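Local coordinates for protein ArsR family transcriptional regulator (Comamonas testosteroni, PDB 6UVU) that acts as an Sb(III)-responsive transcriptional repressor, probably binding operator DNA through the winged helix-turn-helix fold of the ArsR family and releasing it when Sb(III) binds, at residues Q19-D22 / A27-G30; D61-V66 / Q71-Q76; I85-R90 / H96-D101. All coordinates share one frame; numbering follows the deposited sequence.

Contact 1: residues Q19-D22 / A27-G30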
# COMPACT_ATOMS: atom_id res chain seq x y z
N GLN B 19 6.00 15.52 9.76
CA GLN B 19 7.36 15.42 10.27
C GLN B 19 7.46 15.51 11.79
O GLN B 19 8.56 15.38 12.33
CB GLN B 19 8.24 16.50 9.64
CG GLN B 19 9.12 16.02 8.51
CD GLN B 19 9.90 17.14 7.87
OE1 GLN B 19 9.58 17.58 6.75
NE2 GLN B 19 10.91 17.64 8.58
N ASP B 20 6.35 15.75 12.48
CA ASP B 20 6.35 15.89 13.93
C ASP B 20 5.95 14.63 14.66
O ASP B 20 6.46 14.38 15.76
CB ASP B 20 5.39 17.00 14.36
CG ASP B 20 6.02 18.37 14.25
OD1 ASP B 20 7.22 18.48 13.91
OD2 ASP B 20 5.30 19.34 14.55
N ARG B 21 5.03 13.84 14.10
CA ARG B 21 4.61 12.60 14.73
C ARG B 21 5.83 11.76 15.13
O ARG B 21 6.83 11.69 14.40
CB ARG B 21 3.70 11.83 13.77
CG ARG B 21 3.37 10.42 14.19
CD ARG B 21 2.05 9.97 13.61
NE ARG B 21 0.95 10.28 14.51
CZ ARG B 21 0.59 9.53 15.55
NH1 ARG B 21 1.24 8.40 15.81
NH2 ARG B 21 -0.41 9.90 16.32
N ASP B 22 5.76 11.18 16.32
CA ASP B 22 6.80 10.25 16.76
C ASP B 22 6.85 9.02 15.86
O ASP B 22 5.86 8.64 15.22
CB ASP B 22 6.55 9.80 18.19
CG ASP B 22 6.64 10.94 19.15
OD1 ASP B 22 7.67 11.64 19.13
OD2 ASP B 22 5.66 11.13 19.91
N ALA B 27 2.82 -1.27 17.59
CA ALA B 27 1.38 -1.38 17.81
C ALA B 27 0.60 -0.67 16.71
O ALA B 27 -0.33 -1.24 16.14
CB ALA B 27 1.01 -0.83 19.18
N GLU B 28 0.96 0.58 16.42
CA GLU B 28 0.29 1.29 15.33
C GLU B 28 0.63 0.68 13.98
O GLU B 28 -0.19 0.71 13.06
CB GLU B 28 0.68 2.77 15.33
CG GLU B 28 0.80 3.41 16.70
CD GLU B 28 1.45 4.77 16.63
OE1 GLU B 28 2.69 4.84 16.74
OE2 GLU B 28 0.74 5.76 16.43
N ALA B 29 1.84 0.14 13.82
CA ALA B 29 2.21 -0.49 12.56
C ALA B 29 1.35 -1.70 12.25
O ALA B 29 1.10 -1.97 11.08
CB ALA B 29 3.69 -0.89 12.58
N GLY B 30 0.86 -2.40 13.28
CA GLY B 30 0.09 -3.61 13.05
C GLY B 30 -1.16 -3.37 12.23
O GLY B 30 -1.44 -4.11 11.29

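Contact 2: residues D61-V66 / Q71-Q76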
# COMPACT_ATOMS: atom_id res chain seq x y z
N ASP B 61 -20.38 -11.05 -13.25
CA ASP B 61 -19.89 -9.85 -13.91
C ASP B 61 -18.45 -9.55 -13.50
O ASP B 61 -17.60 -9.25 -14.35
CB ASP B 61 -20.80 -8.67 -13.56
CG ASP B 61 -22.23 -8.86 -14.04
OD1 ASP B 61 -22.48 -9.78 -14.85
OD2 ASP B 61 -23.11 -8.09 -13.59
N LEU B 62 -18.17 -9.63 -12.20
CA LEU B 62 -16.82 -9.35 -11.72
C LEU B 62 -15.80 -10.33 -12.31
O LEU B 62 -14.74 -9.91 -12.78
CB LEU B 62 -16.81 -9.39 -10.19
CG LEU B 62 -15.45 -9.21 -9.55
CD1 LEU B 62 -14.74 -7.98 -10.08
CD2 LEU B 62 -15.60 -9.13 -8.05
N ALA B 63 -16.13 -11.62 -12.34
CA ALA B 63 -15.22 -12.59 -12.94
C ALA B 63 -15.04 -12.36 -14.43
O ALA B 63 -13.95 -12.61 -14.97
CB ALA B 63 -15.72 -14.02 -12.68
N ALA B 64 -16.08 -11.88 -15.12
CA ALA B 64 -15.90 -11.52 -16.53
C ALA B 64 -14.98 -10.32 -16.66
O ALA B 64 -14.12 -10.30 -17.54
CB ALA B 64 -17.25 -11.24 -17.20
N ALA B 65 -15.15 -9.31 -15.79
CA ALA B 65 -14.35 -8.09 -15.87
C ALA B 65 -12.86 -8.38 -15.80
O ALA B 65 -12.07 -7.78 -16.53
CB ALA B 65 -14.75 -7.12 -14.76
N VAL B 66 -12.45 -9.30 -14.92
CA VAL B 66 -11.05 -9.70 -14.82
C VAL B 66 -10.89 -10.99 -15.61
O VAL B 66 -11.86 -11.50 -16.19
CB VAL B 66 -10.62 -9.86 -13.35
CG1 VAL B 66 -10.81 -8.55 -12.60
CG2 VAL B 66 -11.43 -10.97 -12.66
N GLN B 71 -15.84 -19.35 -9.89
CA GLN B 71 -15.69 -20.07 -8.63
C GLN B 71 -14.49 -19.57 -7.83
O GLN B 71 -14.58 -19.39 -6.61
CB GLN B 71 -15.59 -21.57 -8.88
CG GLN B 71 -16.85 -22.34 -8.49
CD GLN B 71 -17.32 -22.01 -7.07
OE1 GLN B 71 -16.53 -22.01 -6.12
NE2 GLN B 71 -18.61 -21.73 -6.92
N ALA B 72 -13.36 -19.33 -8.51
CA ALA B 72 -12.21 -18.74 -7.85
C ALA B 72 -12.50 -17.32 -7.38
O ALA B 72 -12.11 -16.93 -6.27
CB ALA B 72 -11.01 -18.76 -8.79
N VAL B 73 -13.16 -16.52 -8.22
CA VAL B 73 -13.51 -15.15 -7.83
C VAL B 73 -14.45 -15.18 -6.63
O VAL B 73 -14.31 -14.40 -5.68
CB VAL B 73 -14.14 -14.39 -9.01
CG1 VAL B 73 -14.78 -13.08 -8.52
CG2 VAL B 73 -13.11 -14.09 -10.08
N SER B 74 -15.42 -16.10 -6.65
CA SER B 74 -16.38 -16.19 -5.56
C SER B 74 -15.67 -16.42 -4.25
O SER B 74 -15.93 -15.74 -3.25
CB SER B 74 -17.39 -17.31 -5.83
OG SER B 74 -18.22 -17.52 -4.69
N ASN B 75 -14.74 -17.37 -4.23
CA ASN B 75 -14.05 -17.66 -2.99
C ASN B 75 -13.25 -16.45 -2.53
O ASN B 75 -13.30 -16.09 -1.35
CB ASN B 75 -13.18 -18.91 -3.17
CG ASN B 75 -14.01 -20.16 -3.57
OD1 ASN B 75 -15.25 -20.19 -3.41
ND2 ASN B 75 -13.33 -21.18 -4.08
N GLN B 76 -12.60 -15.76 -3.47
CA GLN B 76 -11.85 -14.55 -3.14
C GLN B 76 -12.74 -13.49 -2.50
O GLN B 76 -12.32 -12.79 -1.57
CB GLN B 76 -11.19 -13.99 -4.40
CG GLN B 76 -10.02 -14.80 -4.94
CD GLN B 76 -8.68 -14.23 -4.52
OE1 GLN B 76 -8.53 -13.72 -3.40
NE2 GLN B 76 -7.70 -14.30 -5.41

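Contact 3: residues I85-R90 / H96-D101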
# COMPACT_ATOMS: atom_id res chain seq x y z
N ILE B 85 -13.70 -6.33 4.43
CA ILE B 85 -13.33 -5.33 3.44
C ILE B 85 -14.53 -5.03 2.54
O ILE B 85 -14.68 -3.90 2.06
CB ILE B 85 -12.13 -5.80 2.60
CG1 ILE B 85 -10.93 -6.21 3.50
CG2 ILE B 85 -11.71 -4.74 1.57
CD1 ILE B 85 -10.28 -5.08 4.23
N LEU B 86 -15.37 -6.04 2.32
CA LEU B 86 -16.55 -5.96 1.48
C LEU B 86 -17.81 -6.20 2.30
O LEU B 86 -17.76 -6.68 3.43
CB LEU B 86 -16.48 -7.00 0.35
CG LEU B 86 -15.21 -6.98 -0.50
CD1 LEU B 86 -15.28 -8.01 -1.59
CD2 LEU B 86 -14.99 -5.61 -1.08
N ARG B 87 -18.93 -5.80 1.72
CA ARG B 87 -20.26 -6.20 2.18
C ARG B 87 -20.86 -7.09 1.10
O ARG B 87 -20.85 -6.73 -0.08
CB ARG B 87 -21.14 -4.97 2.43
CG ARG B 87 -22.58 -5.23 2.86
CD ARG B 87 -23.24 -3.92 3.29
NE ARG B 87 -24.63 -3.81 2.84
CZ ARG B 87 -25.00 -3.45 1.62
NH1 ARG B 87 -24.08 -3.18 0.69
NH2 ARG B 87 -26.29 -3.38 1.31
N ALA B 88 -21.34 -8.28 1.51
CA ALA B 88 -21.97 -9.23 0.59
C ALA B 88 -23.48 -9.19 0.81
O ALA B 88 -23.98 -9.65 1.84
CB ALA B 88 -21.42 -10.64 0.78
N ALA B 89 -24.21 -8.63 -0.17
CA ALA B 89 -25.66 -8.46 -0.09
C ALA B 89 -26.31 -9.56 -0.92
O ALA B 89 -26.17 -9.59 -2.15
CB ALA B 89 -26.08 -7.09 -0.60
N ARG B 90 -27.02 -10.47 -0.24
CA ARG B 90 -27.66 -11.62 -0.85
C ARG B 90 -29.17 -11.47 -0.82
O ARG B 90 -29.75 -11.20 0.24
CB ARG B 90 -27.27 -12.93 -0.15
CG ARG B 90 -27.91 -14.14 -0.78
CD ARG B 90 -27.35 -15.43 -0.25
NE ARG B 90 -27.99 -15.86 0.99
CZ ARG B 90 -29.20 -16.41 1.08
NH1 ARG B 90 -29.94 -16.60 -0.01
NH2 ARG B 90 -29.67 -16.78 2.26
N HIS B 96 -24.35 -9.57 -4.25
CA HIS B 96 -23.76 -8.34 -4.75
C HIS B 96 -22.71 -7.89 -3.73
O HIS B 96 -22.99 -7.85 -2.53
CB HIS B 96 -24.85 -7.28 -4.94
CG HIS B 96 -24.39 -6.04 -5.65
ND1 HIS B 96 -23.99 -4.90 -4.98
CD2 HIS B 96 -24.32 -5.75 -6.97
CE1 HIS B 96 -23.66 -3.97 -5.86
NE2 HIS B 96 -23.85 -4.45 -7.07
N TYR B 97 -21.51 -7.59 -4.22
CA TYR B 97 -20.38 -7.26 -3.35
C TYR B 97 -20.01 -5.79 -3.51
O TYR B 97 -19.93 -5.30 -4.63
CB TYR B 97 -19.16 -8.12 -3.70
CG TYR B 97 -19.28 -9.56 -3.25
CD1 TYR B 97 -18.89 -9.95 -1.97
CD2 TYR B 97 -19.76 -10.52 -4.12
CE1 TYR B 97 -18.98 -11.26 -1.58
CE2 TYR B 97 -19.84 -11.83 -3.73
CZ TYR B 97 -19.46 -12.20 -2.47
OH TYR B 97 -19.58 -13.52 -2.13
N ARG B 98 -19.79 -5.11 -2.38
CA ARG B 98 -19.39 -3.71 -2.36
C ARG B 98 -18.26 -3.52 -1.35
O ARG B 98 -18.24 -4.18 -0.30
CB ARG B 98 -20.56 -2.80 -1.99
CG ARG B 98 -20.42 -1.38 -2.46
CD ARG B 98 -21.51 -0.48 -1.91
NE ARG B 98 -22.85 -0.97 -2.23
CZ ARG B 98 -23.51 -0.65 -3.35
NH1 ARG B 98 -22.94 0.14 -4.25
NH2 ARG B 98 -24.73 -1.14 -3.57
N ILE B 99 -17.33 -2.60 -1.65
CA ILE B 99 -16.24 -2.24 -0.75
C ILE B 99 -16.80 -1.34 0.35
O ILE B 99 -17.35 -0.27 0.07
CB ILE B 99 -15.11 -1.51 -1.51
CG1 ILE B 99 -14.44 -2.39 -2.56
CG2 ILE B 99 -14.07 -0.98 -0.54
CD1 ILE B 99 -13.51 -1.61 -3.48
N VAL B 100 -16.61 -1.75 1.60
CA VAL B 100 -17.02 -0.93 2.74
C VAL B 100 -15.86 -0.54 3.64
O VAL B 100 -16.08 0.13 4.66
CB VAL B 100 -18.14 -1.63 3.55
CG1 VAL B 100 -19.40 -1.78 2.70
CG2 VAL B 100 -17.66 -2.98 4.05
N ASP B 101 -14.62 -0.89 3.30
CA ASP B 101 -13.46 -0.35 4.01
C ASP B 101 -12.97 0.91 3.31
O ASP B 101 -12.42 0.82 2.20
CB ASP B 101 -12.36 -1.41 4.07
CG ASP B 101 -11.26 -1.05 5.06
OD1 ASP B 101 -10.78 0.10 5.08
OD2 ASP B 101 -10.85 -1.94 5.83

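Contact 1: residues Q19-D22 / A27-G30
With CG of Arg21 turned beside its own carbonyl carbon (chi1 170°) and the chain bent at chi3, the guanidinium is carried out toward Glu28. Glu28 meets it from the opposite direction, its CG anti to the carbonyl carbon and the rest of the chain extended. The two ends make a single salt bridge, NH1 of Arg21 to OE2 of Glu28 at 2.8 Å. The carboxylate oxygen lies at the edge of the guanidinium, near its plane, but the two flat groups are turned 56° apart, so this is not the flat, two-pronged pairing an arginine can make with a carboxylate. The hydrogen bond within the bridge is weak, bent to 122° at the hydrogen. The other carboxylate oxygen, OE1 of Glu28, stays 4.0 Å from Arg21 NH1 and instead takes a hydrogen bond from the backbone N of Thr25, near the start of helix 26-39. The strongest polar partner of Arg21 is Glu119 of the second subunit, which NH2 meets in a salt bridge; NH2 also bridges to Glu116 of that subunit, whose Ile115 packs against both Arg21 and Glu28. Three carboxylates thus share one guanidinium, which would be expected to stabilise its positive charge. The arrangement is a surface charge cluster linking the N-terminal arm and the first turn of helix 26-39 to the partner's C-terminal helix, consistent with the helical dimer interface of ArsR-family repressors.

Contact 2: residues D61-V66 / Q71-Q76
Helices 59-65 and 70-82, joined by a short turn, form the helix-turn-helix of the winged-helix domain, and this contact is the apolar seam between them. In ArsR-family proteins the second of these helices is the one that usually reads the DNA, so the seam probably sets its angle on the domain. Val73 does most of the work for helix 70-82, pointing at the other helix and dividing its two methyls between different neighbours. Its CG1 stands anti to the backbone N (chi1 168°) and reaches Leu62, lying 4.1 Å from Leu62 CG and equally far from Leu62 CD2; the two side chains meet at a slant. The other methyl, CG2, is anti to the carbonyl carbon and rests on Ala63, where the backbones come nearest, with the CA atoms of Ala63 and Val73 6.0 Å apart. The methyl side chain of Ala63 permits this close approach. All four touching residues are buried, and no hydrogen bond crosses the seam, which therefore depends on the fit of its apolar side chains. Leu62 also packs on Leu47 and Ala50, tying the seam to helix 42-54, which precedes the helix-turn-helix pair, while Val73 additionally touches Val59 and Met68. Val66, the first residue to leave helical geometry after helix 59-65, makes the longest of the contacts: its CG2 lies 4.4 Å from CG2 of Val73, looser than the 3.7 Å between CG2 of Val73 and CB of Ala63.

Contact 3: residues I85-R90 / H96-D101
Leu86 and Ile99 are paired at the buried end of this hairpin, a non-hydrogen-bonded pair whose side chains diverge. The leucine nevertheless turns back: with CG anti to the carbonyl carbon (chi1 -53°), its CD2 comes within 3.6 Å of Ile99 CG1, while CD1 approaches CD1 of the Tyr97 ring at 4.1 Å, the side chains crossing at about a right angle. On the same packed side Ala88 offers its CB to Tyr97 CE1 at 3.5 Å, oblique to the ring. Leu77 and Leu80 of helix 70-82 and Leu51 of helix 42-54 close round Leu86. Replacing Leu86 by an alanine removes both methyls, and Ile99 and Tyr97 are likely to lose their shared neighbour, with a gap opened against those helices. Beside it, the carbonyl oxygen of Ile85 accepts two backbone bonds from one face of its plane, from Val100 N at 2.9 Å and, longer, from Asp101 N. Asp101 is the N-cap of helix 102-121, its OD1 bonded to Val104 N. The strands form the wing of the winged-helix domain, an antiparallel pair at 158° in which Arg87 with Arg98 and Ala89 with His96 are doubly hydrogen-bonded. The bond from Ala89 N to His96 O is nearly straight, 175° at the hydrogen. The looser side bears Arg87, Ala89, His96 and Arg98. There the two arginines run side by side in the same direction, Arg87 NH1 lying at the edge of the other guanidinium, 3.9 Å from Arg98 NE: two like charges close together, with Arg87 exposed to solvent. Over one face of the Arg87 guanidinium, offset toward the rim, Ala89 CB lies 4.1 Å from the plane.

The three contacts follow one another along the chain. Contact 1 lies at the surface, about 30 Å between centres from contact 3 and 36 Å from contact 2, on the opposite side of the chain's centre from contact 2. Contacts 2 and 3 are neighbours, their centres 14 Å apart and nearest atoms about 4 Å apart without touching; helix 70-82 is followed in the chain by strand 86-91, and helix 42-54 packs against both contacts. Together they build the probable DNA-binding half, helix-turn-helix and wing, whereas contact 1 belongs to the N-terminal segment at the dimer interface. Each also touches the second subunit, consistent with coupling between the DNA-binding part and the dimer.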